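Local atomic coordinates of EvdO2 (Micromonospora carbonacea, PDB entry 4XAB), a protein that probably acts as a metal-dependent oxygenase of the phytanoyl-CoA dioxygenase family, carrying out an oxidative cyclization in orthosomycin biosynthesis. Residues Val155-Gly169 against Val207-Leu221. Residues are numbered along the deposited sequence; the frame is centred on the assembly and turned at random.
Sequences VESGCLHYLPGGHRG and VVHDFRTPHYAGPNL. With NI (nickel (II) ion), chain B.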
loop_
_atom_site.group_PDB
_atom_site.type_symbol
_atom_site.label_atom_id
_atom_site.label_comp_id
_atom_site.label_asym_id
_atom_site.label_seq_id
_atom_site.Cartn_x
_atom_site.Cartn_y
_atom_site.Cartn_z
ATOM N N VAL A 155 1.324 -15.591 -1.461
ATOM C CA VAL A 155 1.090 -15.332 -2.870
ATOM C C VAL A 155 -0.374 -15.615 -3.192
ATOM O O VAL A 155 -1.009 -14.851 -3.913
ATOM C CB VAL A 155 2.021 -16.147 -3.776
ATOM C CG1 VAL A 155 1.554 -16.061 -5.211
ATOM C CG2 VAL A 155 3.455 -15.606 -3.658
ATOM N N GLU A 156 -0.926 -16.669 -2.596
ATOM C CA GLU A 156 -2.304 -17.046 -2.885
ATOM C C GLU A 156 -3.340 -16.165 -2.201
ATOM O O GLU A 156 -4.509 -16.194 -2.567
ATOM C CB GLU A 156 -2.545 -18.500 -2.492
ATOM C CG GLU A 156 -1.799 -19.488 -3.352
ATOM C CD GLU A 156 -2.196 -20.916 -3.056
ATOM O OE1 GLU A 156 -1.717 -21.822 -3.772
ATOM O OE2 GLU A 156 -2.985 -21.127 -2.108
ATOM N N SER A 157 -2.934 -15.380 -1.210
ATOM C CA SER A 157 -3.894 -14.528 -0.512
ATOM C C SER A 157 -3.805 -13.086 -1.004
ATOM O O SER A 157 -4.568 -12.225 -0.573
ATOM C CB SER A 157 -3.671 -14.595 1.003
ATOM O OG SER A 157 -2.558 -13.800 1.374
ATOM N N GLY A 158 -2.864 -12.831 -1.906
ATOM C CA GLY A 158 -2.709 -11.510 -2.492
ATOM C C GLY A 158 -1.617 -10.629 -1.906
ATOM O O GLY A 158 -1.789 -9.417 -1.796
ATOM N N CYS A 159 -0.481 -11.220 -1.536
ATOM C CA CYS A 159 0.648 -10.416 -1.077
ATOM C C CYS A 159 1.200 -9.599 -2.246
ATOM O O CYS A 159 0.836 -9.824 -3.397
ATOM C CB CYS A 159 1.742 -11.300 -0.469
ATOM S SG CYS A 159 2.694 -12.239 -1.663
ATOM N N LEU A 160 2.061 -8.633 -1.943
ATOM C CA LEU A 160 2.658 -7.782 -2.966
ATOM C C LEU A 160 3.838 -8.463 -3.639
ATOM O O LEU A 160 4.550 -9.258 -3.028
ATOM C CB LEU A 160 3.123 -6.449 -2.356
ATOM C CG LEU A 160 1.986 -5.614 -1.755
ATOM C CD1 LEU A 160 2.457 -4.243 -1.301
ATOM C CD2 LEU A 160 0.865 -5.481 -2.752
ATOM N N HIS A 161 4.028 -8.116 -4.903
ATOM C CA HIS A 161 5.174 -8.512 -5.698
ATOM C C HIS A 161 5.815 -7.235 -6.208
ATOM O O HIS A 161 5.103 -6.295 -6.556
ATOM C CB HIS A 161 4.769 -9.372 -6.899
ATOM C CG HIS A 161 3.965 -10.588 -6.550
ATOM N ND1 HIS A 161 4.306 -11.850 -6.987
ATOM C CD2 HIS A 161 2.798 -10.727 -5.875
ATOM C CE1 HIS A 161 3.403 -12.720 -6.566
ATOM N NE2 HIS A 161 2.478 -12.064 -5.886
ATOM N N TYR A 162 7.135 -7.218 -6.303
ATOM C CA TYR A 162 7.857 -6.037 -6.781
ATOM C C TYR A 162 8.764 -6.299 -7.969
ATOM O O TYR A 162 9.209 -7.421 -8.184
ATOM C CB TYR A 162 8.722 -5.465 -5.659
ATOM C CG TYR A 162 7.949 -4.966 -4.484
ATOM C CD1 TYR A 162 7.911 -5.689 -3.302
ATOM C CD2 TYR A 162 7.276 -3.765 -4.541
ATOM C CE1 TYR A 162 7.227 -5.220 -2.212
ATOM C CE2 TYR A 162 6.576 -3.298 -3.474
ATOM C CZ TYR A 162 6.548 -4.031 -2.301
ATOM O OH TYR A 162 5.854 -3.547 -1.215
ATOM N N LEU A 163 9.064 -5.239 -8.723
ATOM C CA LEU A 163 10.138 -5.289 -9.712
ATOM C C LEU A 163 11.388 -4.664 -9.111
ATOM O O LEU A 163 11.484 -3.441 -9.038
ATOM C CB LEU A 163 9.755 -4.540 -10.997
ATOM C CG LEU A 163 10.845 -4.654 -12.065
ATOM C CD1 LEU A 163 10.829 -6.043 -12.662
ATOM C CD2 LEU A 163 10.687 -3.591 -13.155
ATOM N N PRO A 164 12.344 -5.498 -8.661
ATOM C CA PRO A 164 13.539 -4.962 -8.000
ATOM C C PRO A 164 14.288 -3.977 -8.882
ATOM O O PRO A 164 14.541 -4.272 -10.054
ATOM C CB PRO A 164 14.396 -6.207 -7.743
ATOM C CG PRO A 164 13.419 -7.353 -7.729
ATOM C CD PRO A 164 12.373 -6.973 -8.749
ATOM N N GLY A 165 14.632 -2.826 -8.313
ATOM C CA GLY A 165 15.431 -1.851 -9.019
ATOM C C GLY A 165 14.600 -0.927 -9.879
ATOM O O GLY A 165 15.120 0.041 -10.435
ATOM N N GLY A 166 13.299 -1.205 -9.974
ATOM C CA GLY A 166 12.437 -0.452 -10.877
ATOM C C GLY A 166 12.253 1.004 -10.499
ATOM O O GLY A 166 11.811 1.819 -11.317
ATOM N N HIS A 167 12.561 1.338 -9.253
ATOM C CA HIS A 167 12.448 2.721 -8.803
ATOM C C HIS A 167 13.532 3.618 -9.408
ATOM O O HIS A 167 13.447 4.837 -9.280
ATOM C CB HIS A 167 12.494 2.804 -7.272
ATOM C CG HIS A 167 13.772 2.305 -6.676
ATOM N ND1 HIS A 167 14.383 1.141 -7.090
ATOM C CD2 HIS A 167 14.569 2.827 -5.712
ATOM C CE1 HIS A 167 15.495 0.957 -6.394
ATOM N NE2 HIS A 167 15.621 1.960 -5.546
ATOM N N ARG A 168 14.546 3.031 -10.052
ATOM C CA ARG A 168 15.553 3.829 -10.754
ATOM C C ARG A 168 15.249 3.922 -12.240
ATOM O O ARG A 168 15.960 4.579 -12.983
ATOM C CB ARG A 168 16.954 3.251 -10.550
ATOM C CG ARG A 168 17.480 3.449 -9.149
ATOM C CD ARG A 168 18.937 3.054 -9.087
ATOM N NE ARG A 168 19.137 1.686 -9.567
ATOM C CZ ARG A 168 19.154 0.604 -8.788
ATOM N NH1 ARG A 168 18.992 0.711 -7.473
ATOM N NH2 ARG A 168 19.342 -0.594 -9.330
ATOM N N GLY A 169 14.185 3.241 -12.660
ATOM C CA GLY A 169 13.736 3.303 -14.043
ATOM C C GLY A 169 12.732 4.427 -14.216
ATOM O O GLY A 169 12.496 5.211 -13.295
ATOM N N VAL A 207 5.750 -4.552 4.295
ATOM C CA VAL A 207 6.644 -4.274 3.204
ATOM C C VAL A 207 6.661 -2.764 3.033
ATOM O O VAL A 207 5.661 -2.067 3.293
ATOM C CB VAL A 207 6.226 -4.975 1.888
ATOM C CG1 VAL A 207 6.478 -6.471 1.990
ATOM C CG2 VAL A 207 4.777 -4.708 1.584
ATOM N N VAL A 208 7.829 -2.280 2.666
ATOM C CA VAL A 208 8.050 -0.850 2.437
ATOM C C VAL A 208 8.477 -0.650 0.987
ATOM O O VAL A 208 9.373 -1.340 0.530
ATOM C CB VAL A 208 9.144 -0.317 3.375
ATOM C CG1 VAL A 208 9.307 1.193 3.213
ATOM C CG2 VAL A 208 8.822 -0.697 4.833
ATOM N N HIS A 209 7.864 0.279 0.250
ATOM C CA HIS A 209 8.353 0.521 -1.109
ATOM C C HIS A 209 8.307 1.977 -1.513
ATOM O O HIS A 209 7.427 2.742 -1.104
ATOM C CB HIS A 209 7.589 -0.305 -2.167
ATOM C CG HIS A 209 6.113 -0.048 -2.216
ATOM N ND1 HIS A 209 5.202 -0.823 -1.529
ATOM C CD2 HIS A 209 5.387 0.870 -2.902
ATOM C CE1 HIS A 209 3.982 -0.376 -1.767
ATOM N NE2 HIS A 209 4.065 0.643 -2.603
ATOM N N ASP A 210 9.275 2.318 -2.344
ATOM C CA ASP A 210 9.406 3.656 -2.923
ATOM C C ASP A 210 8.222 4.004 -3.835
ATOM O O ASP A 210 7.588 3.122 -4.408
ATOM C CB ASP A 210 10.720 3.741 -3.701
ATOM C CG ASP A 210 11.020 5.145 -4.202
ATOM O OD1 ASP A 210 10.700 5.471 -5.370
ATOM O OD2 ASP A 210 11.569 5.927 -3.414
ATOM N N PHE A 211 7.929 5.293 -3.971
ATOM C CA PHE A 211 6.876 5.743 -4.868
ATOM C C PHE A 211 7.063 5.248 -6.305
ATOM O O PHE A 211 6.091 5.177 -7.070
ATOM C CB PHE A 211 6.804 7.276 -4.868
ATOM C CG PHE A 211 6.065 7.860 -3.695
ATOM C CD1 PHE A 211 5.386 7.053 -2.803
ATOM C CD2 PHE A 211 6.056 9.233 -3.495
ATOM C CE1 PHE A 211 4.700 7.603 -1.726
ATOM C CE2 PHE A 211 5.364 9.786 -2.429
ATOM C CZ PHE A 211 4.692 8.968 -1.542
ATOM N N ARG A 212 8.295 4.930 -6.696
ATOM C CA ARG A 212 8.533 4.543 -8.094
ATOM C C ARG A 212 8.755 3.033 -8.285
ATOM O O ARG A 212 8.965 2.569 -9.401
ATOM C CB ARG A 212 9.723 5.322 -8.653
ATOM C CG ARG A 212 9.616 5.643 -10.132
ATOM C CD ARG A 212 10.688 6.636 -10.549
ATOM N NE ARG A 212 10.296 8.024 -10.323
ATOM C CZ ARG A 212 11.000 9.068 -10.752
ATOM N NH1 ARG A 212 12.134 8.870 -11.408
ATOM N NH2 ARG A 212 10.581 10.306 -10.524
ATOM N N THR A 213 8.708 2.253 -7.215
ATOM C CA THR A 213 8.883 0.813 -7.398
ATOM C C THR A 213 7.627 0.145 -7.952
ATOM O O THR A 213 6.575 0.208 -7.331
ATOM C CB THR A 213 9.260 0.137 -6.074
ATOM O OG1 THR A 213 10.368 0.838 -5.513
ATOM C CG2 THR A 213 9.629 -1.339 -6.298
ATOM N N PRO A 214 7.737 -0.513 -9.120
ATOM C CA PRO A 214 6.538 -1.194 -9.629
ATOM C C PRO A 214 6.106 -2.325 -8.704
ATOM O O PRO A 214 6.957 -3.058 -8.170
ATOM C CB PRO A 214 6.987 -1.745 -10.994
ATOM C CG PRO A 214 8.182 -0.905 -11.374
ATOM C CD PRO A 214 8.872 -0.621 -10.050
ATOM N N HIS A 215 4.801 -2.443 -8.480
ATOM C CA HIS A 215 4.302 -3.559 -7.686
ATOM C C HIS A 215 2.957 -4.060 -8.180
ATOM O O HIS A 215 2.256 -3.383 -8.921
ATOM C CB HIS A 215 4.222 -3.188 -6.191
ATOM C CG HIS A 215 3.519 -1.891 -5.910
ATOM N ND1 HIS A 215 4.100 -0.663 -6.140
ATOM C CD2 HIS A 215 2.300 -1.637 -5.381
ATOM C CE1 HIS A 215 3.254 0.293 -5.791
ATOM N NE2 HIS A 215 2.161 -0.270 -5.313
ATOM N N TYR A 216 2.621 -5.269 -7.741
ATOM C CA TYR A 216 1.443 -6.007 -8.187
ATOM C C TYR A 216 0.943 -6.782 -6.987
ATOM O O TYR A 216 1.737 -7.157 -6.130
ATOM C CB TYR A 216 1.820 -6.940 -9.338
ATOM C CG TYR A 216 0.925 -8.130 -9.562
ATOM C CD1 TYR A 216 1.101 -9.313 -8.847
ATOM C CD2 TYR A 216 -0.070 -8.083 -10.522
ATOM C CE1 TYR A 216 0.289 -10.400 -9.067
ATOM C CE2 TYR A 216 -0.884 -9.164 -10.750
ATOM C CZ TYR A 216 -0.703 -10.315 -10.018
ATOM O OH TYR A 216 -1.513 -11.393 -10.257
ATOM N N ALA A 217 -0.362 -7.009 -6.901
ATOM C CA ALA A 217 -0.881 -7.932 -5.892
ATOM C C ALA A 217 -1.826 -8.915 -6.541
ATOM O O ALA A 217 -2.680 -8.532 -7.335
ATOM C CB ALA A 217 -1.586 -7.183 -4.762
ATOM N N GLY A 218 -1.674 -10.186 -6.196
ATOM C CA GLY A 218 -2.523 -11.211 -6.757
ATOM C C GLY A 218 -3.909 -11.182 -6.141
ATOM O O GLY A 218 -4.171 -10.438 -5.189
ATOM N N PRO A 219 -4.816 -11.983 -6.693
ATOM C CA PRO A 219 -6.154 -12.133 -6.114
ATOM C C PRO A 219 -6.087 -12.843 -4.765
ATOM O O PRO A 219 -5.076 -13.479 -4.459
ATOM C CB PRO A 219 -6.882 -12.990 -7.148
ATOM C CG PRO A 219 -5.785 -13.792 -7.787
ATOM C CD PRO A 219 -4.637 -12.823 -7.889
ATOM N N ASN A 220 -7.140 -12.741 -3.966
ATOM C CA ASN A 220 -7.188 -13.520 -2.730
ATOM C C ASN A 220 -7.929 -14.814 -2.991
ATOM O O ASN A 220 -9.153 -14.850 -2.963
ATOM C CB ASN A 220 -7.848 -12.713 -1.605
ATOM C CG ASN A 220 -8.022 -13.514 -0.329
ATOM O OD1 ASN A 220 -7.353 -14.520 -0.123
ATOM N ND2 ASN A 220 -8.919 -13.057 0.540
ATOM N N LEU A 221 -7.180 -15.880 -3.256
ATOM C CA LEU A 221 -7.779 -17.174 -3.554
ATOM C C LEU A 221 -8.122 -17.971 -2.303
ATOM O O LEU A 221 -8.361 -19.164 -2.384
ATOM C CB LEU A 221 -6.842 -18.002 -4.439
ATOM C CG LEU A 221 -6.349 -17.291 -5.702
ATOM C CD1 LEU A 221 -5.333 -18.144 -6.443
ATOM C CD2 LEU A 221 -7.514 -16.913 -6.610
HETATM NI NI NI B . 0.449 0.878 -5.098
HETATM O O HOH W 1 0.064 -12.194 -4.769
HETATM O O HOH W 2 -2.890 -14.651 -5.796
HETATM O O HOH W 3 13.693 6.713 -11.431
HETATM O O HOH W 4 0.892 1.171 -3.159
#
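Tyr162 reaches from strand 160-162 to His209 on strand 206-210, across the interior of the double-stranded beta-helix: Tyr162 OH and His209 ND1 share a 2.8 Å hydrogen bond, with ND1 near the plane of the phenol ring. The two side chains run roughly perpendicular to one another, and Val207 CG2 presses on the Tyr162 OH at 3.2 Å. With CG anti to its carbonyl carbon (chi1 -63°), Tyr162 also runs beside His215, whose CB lies 3.5 Å from Tyr162 CD2. With an alanine in place of Tyr162, His209 ND1 would probably lose its mate and a gap would open between His215 and Val207.

His215 NE2 binds nickel at 2.1 Å, joined by His129 and Asp131. Its ND1 donates in the ring plane to Thr213 O (2.9 Å), fixing the rotation of the imidazole. The strands that carry Tyr162 and His215, 160-162 and 215-217, pair antiparallel through two backbone bonds between His161 and Tyr216. On the other face of this sheet the Tyr216 edge meets the His161 ring in a T-shaped pair, planes at 78°. His209 NE2 sits over the rim of the His215 ring and makes a long 3.3 Å contact with the nickel-bound water, so Tyr162 probably influences the metal site indirectly, by packing on one ligand and positioning His209.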